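Local coordinates for type III secretion system effector protein ExoU (Pseudomonas fluorescens, PDB 4QMK), which is a secreted bacterial toxin that probably hydrolyses phospholipids through its patatin-like domain and is thought to bind phosphatidylinositol 4,5-bisphosphate at the host plasma membrane, at residues K154-Q168 and F251-T265. Residues are numbered along the deposited sequence; the frame is centred on the assembly and turned at random. Where two conformers were deposited one is given.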
ATOM      1  N   LYS A 154       3.551 -22.126  -4.342  1.00 51.71           N
ATOM      2  CA  LYS A 154       2.341 -22.410  -5.074  1.00 54.80           C
ATOM      3  C   LYS A 154       1.506 -21.149  -5.314  1.00 54.60           C
ATOM      4  O   LYS A 154       1.185 -20.791  -6.457  1.00 51.92           O
ATOM      5  CB  LYS A 154       1.524 -23.451  -4.329  1.00 54.01           C
ATOM      6  CG  LYS A 154       2.015 -24.834  -4.591  1.00 59.44           C
ATOM      7  CD  LYS A 154       1.672 -25.792  -3.466  1.00 66.07           C
ATOM      8  CE  LYS A 154       2.120 -27.200  -3.842  1.00 69.30           C
ATOM      9  NZ  LYS A 154       2.174 -28.087  -2.655  1.00 76.30           N
ATOM     10  N   LEU A 155       1.205 -20.455  -4.230  1.00 53.33           N
ATOM     11  CA  LEU A 155       0.313 -19.332  -4.304  1.00 51.32           C
ATOM     12  C   LEU A 155       0.757 -18.327  -5.340  1.00 52.66           C
ATOM     13  O   LEU A 155       0.037 -18.067  -6.314  1.00 50.17           O
ATOM     14  CB  LEU A 155       0.184 -18.689  -2.946  1.00 54.82           C
ATOM     15  CG  LEU A 155      -0.662 -19.463  -1.928  1.00 54.30           C
ATOM     16  CD1 LEU A 155      -0.410 -18.892  -0.547  1.00 55.49           C
ATOM     17  CD2 LEU A 155      -2.144 -19.405  -2.237  1.00 56.71           C
ATOM     18  N   VAL A 156       1.995 -17.867  -5.220  1.00 53.02           N
ATOM     19  CA  VAL A 156       2.462 -16.779  -6.099  1.00 52.15           C
ATOM     20  C   VAL A 156       2.579 -17.124  -7.579  1.00 49.71           C
ATOM     21  O   VAL A 156       2.341 -16.248  -8.443  1.00 45.81           O
ATOM     22  CB  VAL A 156       3.808 -16.218  -5.635  1.00 53.47           C
ATOM     23  CG1 VAL A 156       4.303 -15.110  -6.546  1.00 50.06           C
ATOM     24  CG2 VAL A 156       3.631 -15.648  -4.252  1.00 62.73           C
ATOM     25  N   ARG A 157       2.918 -18.383  -7.873  1.00 46.09           N
ATOM     26  CA  ARG A 157       3.125 -18.796  -9.257  1.00 47.49           C
ATOM     27  C   ARG A 157       1.792 -19.087  -9.942  1.00 43.62           C
ATOM     28  O   ARG A 157       1.726 -19.059 -11.142  1.00 43.33           O
ATOM     29  CB  ARG A 157       4.124 -19.996  -9.355  1.00 51.13           C
ATOM     30  CG  ARG A 157       5.575 -19.563  -9.098  1.00 53.23           C
ATOM     31  CD  ARG A 157       6.645 -20.567  -9.504  1.00 56.25           C
ATOM     32  NE  ARG A 157       6.758 -21.661  -8.549  1.00 68.15           N
ATOM     33  CZ  ARG A 157       7.582 -21.688  -7.490  1.00 73.43           C
ATOM     34  NH1 ARG A 157       8.411 -20.684  -7.223  1.00 69.64           N
ATOM     35  NH2 ARG A 157       7.583 -22.746  -6.682  1.00 74.15           N
ATOM     36  N   SER A 158       0.739 -19.314  -9.155  1.00 43.05           N
ATOM     37  CA  SER A 158      -0.568 -19.744  -9.663  1.00 41.49           C
ATOM     38  C   SER A 158      -1.613 -18.648  -9.844  1.00 39.37           C
ATOM     39  O   SER A 158      -2.740 -18.948 -10.174  1.00 39.25           O
ATOM     40  CB  SER A 158      -1.180 -20.709  -8.651  1.00 42.56           C
ATOM     41  OG  SER A 158      -1.594 -20.003  -7.485  1.00 40.66           O
ATOM     42  N   LEU A 159      -1.254 -17.399  -9.604  1.00 37.58           N
ATOM     43  CA  LEU A 159      -2.213 -16.313  -9.659  1.00 39.38           C
ATOM     44  C   LEU A 159      -2.842 -16.035 -11.086  1.00 42.21           C
ATOM     45  O   LEU A 159      -2.157 -15.970 -12.110  1.00 38.68           O
ATOM     46  CB  LEU A 159      -1.566 -15.056  -9.086  1.00 39.34           C
ATOM     47  CG  LEU A 159      -1.057 -15.196  -7.635  1.00 38.63           C
ATOM     48  CD1 LEU A 159      -0.465 -13.894  -7.179  1.00 38.95           C
ATOM     49  CD2 LEU A 159      -2.171 -15.586  -6.693  1.00 38.20           C
ATOM     50  N   PRO A 160      -4.170 -15.870 -11.136  1.00 45.95           N
ATOM     51  CA  PRO A 160      -4.792 -15.573 -12.422  1.00 47.74           C
ATOM     52  C   PRO A 160      -4.159 -14.344 -13.070  1.00 49.74           C
ATOM     53  O   PRO A 160      -3.997 -14.291 -14.285  1.00 48.39           O
ATOM     54  CB  PRO A 160      -6.244 -15.296 -12.057  1.00 49.95           C
ATOM     55  CG  PRO A 160      -6.235 -14.930 -10.592  1.00 49.88           C
ATOM     56  CD  PRO A 160      -5.087 -15.680  -9.995  1.00 46.67           C
ATOM     57  N   GLY A 161      -3.788 -13.379 -12.240  1.00 50.58           N
ATOM     58  CA  GLY A 161      -3.147 -12.179 -12.691  1.00 51.25           C
ATOM     59  C   GLY A 161      -1.845 -11.994 -11.929  1.00 51.78           C
ATOM     60  O   GLY A 161      -1.843 -11.809 -10.692  1.00 52.13           O
ATOM     61  N   PRO A 162      -0.734 -12.009 -12.671  1.00 48.73           N
ATOM     62  CA  PRO A 162       0.558 -11.881 -12.105  1.00 46.19           C
ATOM     63  C   PRO A 162       0.753 -10.633 -11.216  1.00 53.50           C
ATOM     64  O   PRO A 162       0.264  -9.539 -11.529  1.00 49.52           O
ATOM     65  CB  PRO A 162       1.429 -11.751 -13.308  1.00 49.12           C
ATOM     66  CG  PRO A 162       0.576 -11.003 -14.319  1.00 54.87           C
ATOM     67  CD  PRO A 162      -0.754 -11.654 -14.114  1.00 52.37           C
ATOM     68  N   VAL A 163       1.485 -10.828 -10.110  1.00 54.60           N
ATOM     69  CA  VAL A 163       1.886  -9.760  -9.239  1.00 51.86           C
ATOM     70  C   VAL A 163       3.334  -9.431  -9.642  1.00 48.03           C
ATOM     71  O   VAL A 163       3.964 -10.096 -10.498  1.00 42.04           O
ATOM     72  CB  VAL A 163       1.852 -10.163  -7.716  1.00 58.07           C
ATOM     73  CG1 VAL A 163       0.472 -10.673  -7.299  1.00 58.78           C
ATOM     74  CG2 VAL A 163       2.953 -11.187  -7.360  1.00 55.81           C
ATOM     75  N   GLY A 164       3.875  -8.442  -8.961  1.00 47.53           N
ATOM     76  CA  GLY A 164       5.212  -7.952  -9.248  1.00 45.54           C
ATOM     77  C   GLY A 164       6.370  -8.843  -8.847  1.00 40.82           C
ATOM     78  O   GLY A 164       7.277  -9.019  -9.622  1.00 39.91           O
ATOM     79  N   ASN A 165       6.336  -9.381  -7.629  1.00 38.09           N
ATOM     80  CA  ASN A 165       7.434 -10.188  -7.054  1.00 35.82           C
ATOM     81  C   ASN A 165       6.946 -10.804  -5.753  1.00 32.98           C
ATOM     82  O   ASN A 165       6.100 -10.254  -5.077  1.00 33.20           O
ATOM     83  CB  ASN A 165       8.684  -9.335  -6.778  1.00 35.92           C
ATOM     84  CG  ASN A 165       9.904 -10.177  -6.246  1.00 36.97           C
ATOM     85  OD1 ASN A 165      10.160 -10.256  -5.019  1.00 32.86           O
ATOM     86  ND2 ASN A 165      10.667 -10.750  -7.161  1.00 34.78           N
ATOM     87  N   ILE A 166       7.444 -11.969  -5.423  1.00 32.26           N
ATOM     88  CA  ILE A 166       7.067 -12.593  -4.169  1.00 32.33           C
ATOM     89  C   ILE A 166       7.384 -11.693  -2.963  1.00 32.84           C
ATOM     90  O   ILE A 166       6.763 -11.819  -1.931  1.00 34.45           O
ATOM     91  CB  ILE A 166       7.695 -13.974  -4.041  1.00 31.84           C
ATOM     92  CG1 ILE A 166       7.066 -14.733  -2.918  1.00 33.48           C
ATOM     93  CG2 ILE A 166       9.180 -13.911  -3.835  1.00 30.94           C
ATOM     94  CD1 ILE A 166       7.386 -16.199  -3.086  1.00 36.06           C
ATOM     95  N   SER A 167       8.297 -10.742  -3.104  1.00 32.44           N
ATOM     96  CA  SER A 167       8.447  -9.718  -2.069  1.00 33.96           C
ATOM     97  C   SER A 167       7.136  -9.038  -1.671  1.00 35.07           C
ATOM     98  O   SER A 167       6.935  -8.668  -0.517  1.00 40.79           O
ATOM     99  CB  SER A 167       9.390  -8.624  -2.542  1.00 35.05           C
ATOM    100  OG  SER A 167       9.021  -8.058  -3.789  1.00 33.65           O
ATOM    101  N   GLN A 168       6.236  -8.854  -2.615  1.00 36.70           N
ATOM    102  CA  GLN A 168       4.964  -8.203  -2.309  1.00 37.97           C
ATOM    103  C   GLN A 168       4.095  -9.005  -1.355  1.00 37.04           C
ATOM    104  O   GLN A 168       3.477  -8.466  -0.440  1.00 40.00           O
ATOM    105  CB  GLN A 168       4.274  -7.805  -3.599  1.00 38.29           C
ATOM    106  CG  GLN A 168       4.969  -6.579  -4.179  1.00 41.42           C
ATOM    107  CD  GLN A 168       4.730  -6.358  -5.638  1.00 42.10           C
ATOM    108  OE1 GLN A 168       4.370  -7.268  -6.372  1.00 48.58           O
ATOM    109  NE2 GLN A 168       4.972  -5.155  -6.077  1.00 43.05           N
ATOM    110  N   PHE A 251      11.284 -22.435  -3.108  1.00 37.38           N
ATOM    111  CA  PHE A 251       9.906 -22.477  -2.743  1.00 38.35           C
ATOM    112  C   PHE A 251       9.246 -23.519  -3.595  1.00 44.66           C
ATOM    113  O   PHE A 251       9.152 -23.347  -4.806  1.00 48.93           O
ATOM    114  CB  PHE A 251       9.287 -21.125  -3.027  1.00 37.88           C
ATOM    115  CG  PHE A 251       9.883 -19.968  -2.222  1.00 36.29           C
ATOM    116  CD1 PHE A 251       9.424 -19.672  -0.944  1.00 35.62           C
ATOM    117  CD2 PHE A 251      10.806 -19.129  -2.788  1.00 35.05           C
ATOM    118  CE1 PHE A 251       9.916 -18.597  -0.237  1.00 34.43           C
ATOM    119  CE2 PHE A 251      11.312 -18.055  -2.086  1.00 35.42           C
ATOM    120  CZ  PHE A 251      10.872 -17.790  -0.809  1.00 35.00           C
ATOM    121  N   ASP A 252       8.777 -24.605  -2.978  1.00 49.32           N
ATOM    122  CA  ASP A 252       8.068 -25.667  -3.687  1.00 51.45           C
ATOM    123  C   ASP A 252       8.917 -26.278  -4.813  1.00 49.97           C
ATOM    124  O   ASP A 252       8.405 -26.582  -5.906  1.00 53.13           O
ATOM    125  CB  ASP A 252       6.717 -25.135  -4.228  1.00 57.50           C
ATOM    126  CG  ASP A 252       5.881 -26.216  -4.921  1.00 64.63           C
ATOM    127  OD1 ASP A 252       5.716 -27.306  -4.342  1.00 75.00           O
ATOM    128  OD2 ASP A 252       5.391 -25.969  -6.047  1.00 70.51           O
ATOM    129  N   GLY A 253      10.214 -26.433  -4.549  1.00 45.64           N
ATOM    130  CA  GLY A 253      11.138 -27.048  -5.499  1.00 45.08           C
ATOM    131  C   GLY A 253      11.718 -26.156  -6.588  1.00 46.53           C
ATOM    132  O   GLY A 253      12.527 -26.624  -7.397  1.00 45.17           O
ATOM    133  N   ARG A 254      11.353 -24.865  -6.600  1.00 45.35           N
ATOM    134  CA  ARG A 254      11.842 -23.928  -7.616  1.00 42.67           C
ATOM    135  C   ARG A 254      12.483 -22.696  -6.937  1.00 37.42           C
ATOM    136  O   ARG A 254      11.926 -22.153  -6.008  1.00 34.94           O
ATOM    137  CB  ARG A 254      10.673 -23.488  -8.501  1.00 45.51           C
ATOM    138  CG  ARG A 254      10.058 -24.632  -9.256  1.00 57.80           C
ATOM    139  CD  ARG A 254       8.563 -24.497  -9.554  1.00 68.91           C
ATOM    140  NE  ARG A 254       8.249 -23.657 -10.710  1.00 85.82           N
ATOM    141  CZ  ARG A 254       8.036 -24.116 -11.943  1.00 94.86           C
ATOM    142  NH1 ARG A 254       8.103 -25.423 -12.215  1.00 97.57           N
ATOM    143  NH2 ARG A 254       7.749 -23.259 -12.910  1.00 97.93           N
ATOM    144  N   PRO A 255      13.625 -22.240  -7.442  1.00 32.64           N
ATOM    145  CA  PRO A 255      14.170 -20.999  -6.966  1.00 31.36           C
ATOM    146  C   PRO A 255      13.363 -19.792  -7.413  1.00 30.69           C
ATOM    147  O   PRO A 255      12.852 -19.774  -8.555  1.00 30.58           O
ATOM    148  CB  PRO A 255      15.561 -20.946  -7.615  1.00 31.54           C
ATOM    149  CG  PRO A 255      15.412 -21.745  -8.863  1.00 33.16           C
ATOM    150  CD  PRO A 255      14.423 -22.824  -8.532  1.00 33.72           C
ATOM    151  N   GLN A 256      13.274 -18.802  -6.516  1.00 28.42           N
ATOM    152  CA  GLN A 256      12.625 -17.505  -6.786  1.00 29.36           C
ATOM    153  C   GLN A 256      13.514 -16.365  -6.395  1.00 25.79           C
ATOM    154  O   GLN A 256      14.025 -16.364  -5.315  1.00 23.60           O
ATOM    155  CB  GLN A 256      11.336 -17.313  -5.983  1.00 30.64           C
ATOM    156  CG  GLN A 256      10.211 -18.215  -6.378  1.00 36.11           C
ATOM    157  CD  GLN A 256       9.314 -17.699  -7.495  1.00 37.17           C
ATOM    158  OE1 GLN A 256       8.250 -18.225  -7.661  1.00 40.51           O
ATOM    159  NE2 GLN A 256       9.709 -16.644  -8.207  1.00 40.42           N
ATOM    160  N   LEU A 257      13.674 -15.403  -7.287  1.00 26.28           N
ATOM    161  CA  LEU A 257      14.358 -14.186  -6.961  1.00 28.33           C
ATOM    162  C   LEU A 257      13.422 -13.322  -6.145  1.00 26.74           C
ATOM    163  O   LEU A 257      12.327 -12.974  -6.596  1.00 25.57           O
ATOM    164  CB  LEU A 257      14.676 -13.326  -8.161  1.00 32.52           C
ATOM    165  CG  LEU A 257      15.939 -13.316  -8.993  1.00 37.40           C
ATOM    166  CD1 LEU A 257      17.128 -13.538  -8.078  1.00 40.71           C
ATOM    167  CD2 LEU A 257      15.944 -14.277 -10.146  1.00 40.96           C
ATOM    168  N   VAL A 258      13.857 -12.960  -4.956  1.00 26.15           N
ATOM    169  CA  VAL A 258      13.108 -12.051  -4.133  1.00 27.55           C
ATOM    170  C   VAL A 258      13.773 -10.682  -4.282  1.00 27.06           C
ATOM    171  O   VAL A 258      14.995 -10.591  -4.286  1.00 32.05           O
ATOM    172  CB  VAL A 258      13.151 -12.514  -2.700  1.00 29.64           C
ATOM    173  CG1 VAL A 258      12.375 -11.594  -1.798  1.00 30.87           C
ATOM    174  CG2 VAL A 258      12.614 -13.911  -2.619  1.00 34.31           C
ATOM    175  N   VAL A 259      12.993  -9.625  -4.440  1.00 26.66           N
ATOM    176  CA  VAL A 259      13.571  -8.268  -4.635  1.00 25.32           C
ATOM    177  C   VAL A 259      12.804  -7.182  -3.880  1.00 23.64           C
ATOM    178  O   VAL A 259      11.601  -6.988  -4.077  1.00 24.26           O
ATOM    179  CB  VAL A 259      13.568  -7.897  -6.141  1.00 26.09           C
ATOM    180  CG1 VAL A 259      14.131  -6.501  -6.373  1.00 25.72           C
ATOM    181  CG2 VAL A 259      14.321  -8.947  -6.946  1.00 25.07           C
ATOM    182  N   PHE A 260      13.496  -6.513  -2.993  1.00 22.46           N
ATOM    183  CA  PHE A 260      12.929  -5.406  -2.270  1.00 23.12           C
ATOM    184  C   PHE A 260      13.619  -4.148  -2.774  1.00 22.73           C
ATOM    185  O   PHE A 260      14.825  -4.133  -2.900  1.00 25.60           O
ATOM    186  CB  PHE A 260      13.235  -5.548  -0.800  1.00 24.01           C
ATOM    187  CG  PHE A 260      12.667  -6.783  -0.154  1.00 22.83           C
ATOM    188  CD1 PHE A 260      11.336  -6.831   0.216  1.00 25.74           C
ATOM    189  CD2 PHE A 260      13.457  -7.818   0.143  1.00 22.13           C
ATOM    190  CE1 PHE A 260      10.794  -7.961   0.787  1.00 26.32           C
ATOM    191  CE2 PHE A 260      12.946  -8.960   0.730  1.00 24.45           C
ATOM    192  CZ  PHE A 260      11.609  -9.032   1.044  1.00 25.95           C
ATOM    193  N   ASN A 261      12.867  -3.106  -3.045  1.00 23.00           N
ATOM    194  CA  ASN A 261      13.393  -1.804  -3.457  1.00 24.53           C
ATOM    195  C   ASN A 261      12.259  -0.746  -3.521  1.00 26.67           C
ATOM    196  O   ASN A 261      11.093  -1.053  -3.227  1.00 26.31           O
ATOM    197  CB  ASN A 261      14.098  -1.912  -4.800  1.00 26.35           C
ATOM    198  CG  ASN A 261      13.158  -2.337  -5.955  1.00 27.77           C
ATOM    199  OD1 ASN A 261      11.923  -2.156  -5.916  1.00 27.58           O
ATOM    200  ND2 ASN A 261      13.752  -2.922  -6.969  1.00 25.80           N
ATOM    201  N   ALA A 262      12.571   0.475  -3.931  1.00 28.81           N
ATOM    202  CA  ALA A 262      11.560   1.543  -3.886  1.00 31.69           C
ATOM    203  C   ALA A 262      10.408   1.333  -4.855  1.00 36.98           C
ATOM    204  O   ALA A 262       9.295   1.811  -4.620  1.00 40.22           O
ATOM    205  CB  ALA A 262      12.188   2.890  -4.114  1.00 31.47           C
ATOM    206  N   ASN A 263      10.661   0.609  -5.931  0.50 39.73           N
ATOM    207  CA  ASN A 263       9.625   0.379  -6.918  0.50 42.35           C
ATOM    208  C   ASN A 263       8.615  -0.731  -6.547  0.50 41.85           C
ATOM    209  O   ASN A 263       7.405  -0.544  -6.709  0.50 44.67           O
ATOM    210  CB  ASN A 263      10.269   0.174  -8.289  0.50 46.03           C
ATOM    211  CG  ASN A 263      10.864   1.475  -8.852  0.50 52.82           C
ATOM    212  OD1 ASN A 263      10.862   2.531  -8.185  0.50 55.14           O
ATOM    213  ND2 ASN A 263      11.384   1.405 -10.074  0.50 54.00           N
ATOM    214  N   LEU A 264       9.079  -1.851  -5.997  1.00 38.60           N
ATOM    215  CA  LEU A 264       8.168  -2.953  -5.630  1.00 36.56           C
ATOM    216  C   LEU A 264       7.616  -2.893  -4.215  1.00 37.51           C
ATOM    217  O   LEU A 264       6.502  -3.384  -3.954  1.00 38.66           O
ATOM    218  CB  LEU A 264       8.906  -4.284  -5.764  1.00 36.21           C
ATOM    219  CG  LEU A 264       9.268  -4.825  -7.142  1.00 36.11           C
ATOM    220  CD1 LEU A 264      10.535  -5.665  -7.086  1.00 34.80           C
ATOM    221  CD2 LEU A 264       8.101  -5.633  -7.692  1.00 36.49           C
ATOM    222  N   THR A 265       8.419  -2.355  -3.286  1.00 37.78           N
ATOM    223  CA  THR A 265       8.111  -2.393  -1.837  1.00 36.04           C
ATOM    224  C   THR A 265       8.541  -1.074  -1.183  1.00 36.59           C
ATOM    225  O   THR A 265       9.264  -1.069  -0.193  1.00 33.53           O
ATOM    226  CB  THR A 265       8.865  -3.551  -1.160  1.00 34.71           C
ATOM    227  OG1 THR A 265      10.294  -3.298  -1.159  1.00 31.96           O
ATOM    228  CG2 THR A 265       8.620  -4.810  -1.902  1.00 34.62           C
TER
HETATM  229  O   HOH W   1       9.451 -13.923  -6.994  1.00 42.30           O
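Outermost within this chain in the mixed sheet of the patatin-like domain, strand 254-260 meets, along its edge, the N-cap of helix 166-173 through Asn165 and the end of helix 140-157 through Arg157. Asn165 ND2 donates to Leu257 O (2.8 Å), while OD1 accepts from Val259 N at 3.0 Å, the donor 46° out of the carbonyl plane. Having CG anti to the backbone N (chi1 -177°) carries this amide to the strand. OD1 also takes the capping bond from Ser167 N, which arrives from the opposite face, and Gln168 OE1 takes a weak return bond from Asn165 N, making a capping box. Gln168 NE2 donates in the carbonyl plane, on a lone pair of Leu264 O (3.2 Å). Ile166 CG2 packs on Val258 CG2, 3.6 Å apart, and Ile166 CD1 lies over the centre of the Phe251 ring. Arg157 NH2 bonds Phe251 O (2.5 Å) nearly in the guanidinium plane; the bond from NH1 to Gln256 OE1 (2.5 Å) is bent, 137°. Arg254 CB sits 3.5 Å above that plane, offset toward the rim, and the two NE donors approach to 3.3 Å without bonding; Arg254 NH2 bonds Thr640 OG1 of helix 639-646. Strands 242-251 and 254-260, joined by a type I' turn, form a beta-hairpin whose outer strand Asn165 and Arg157 bond.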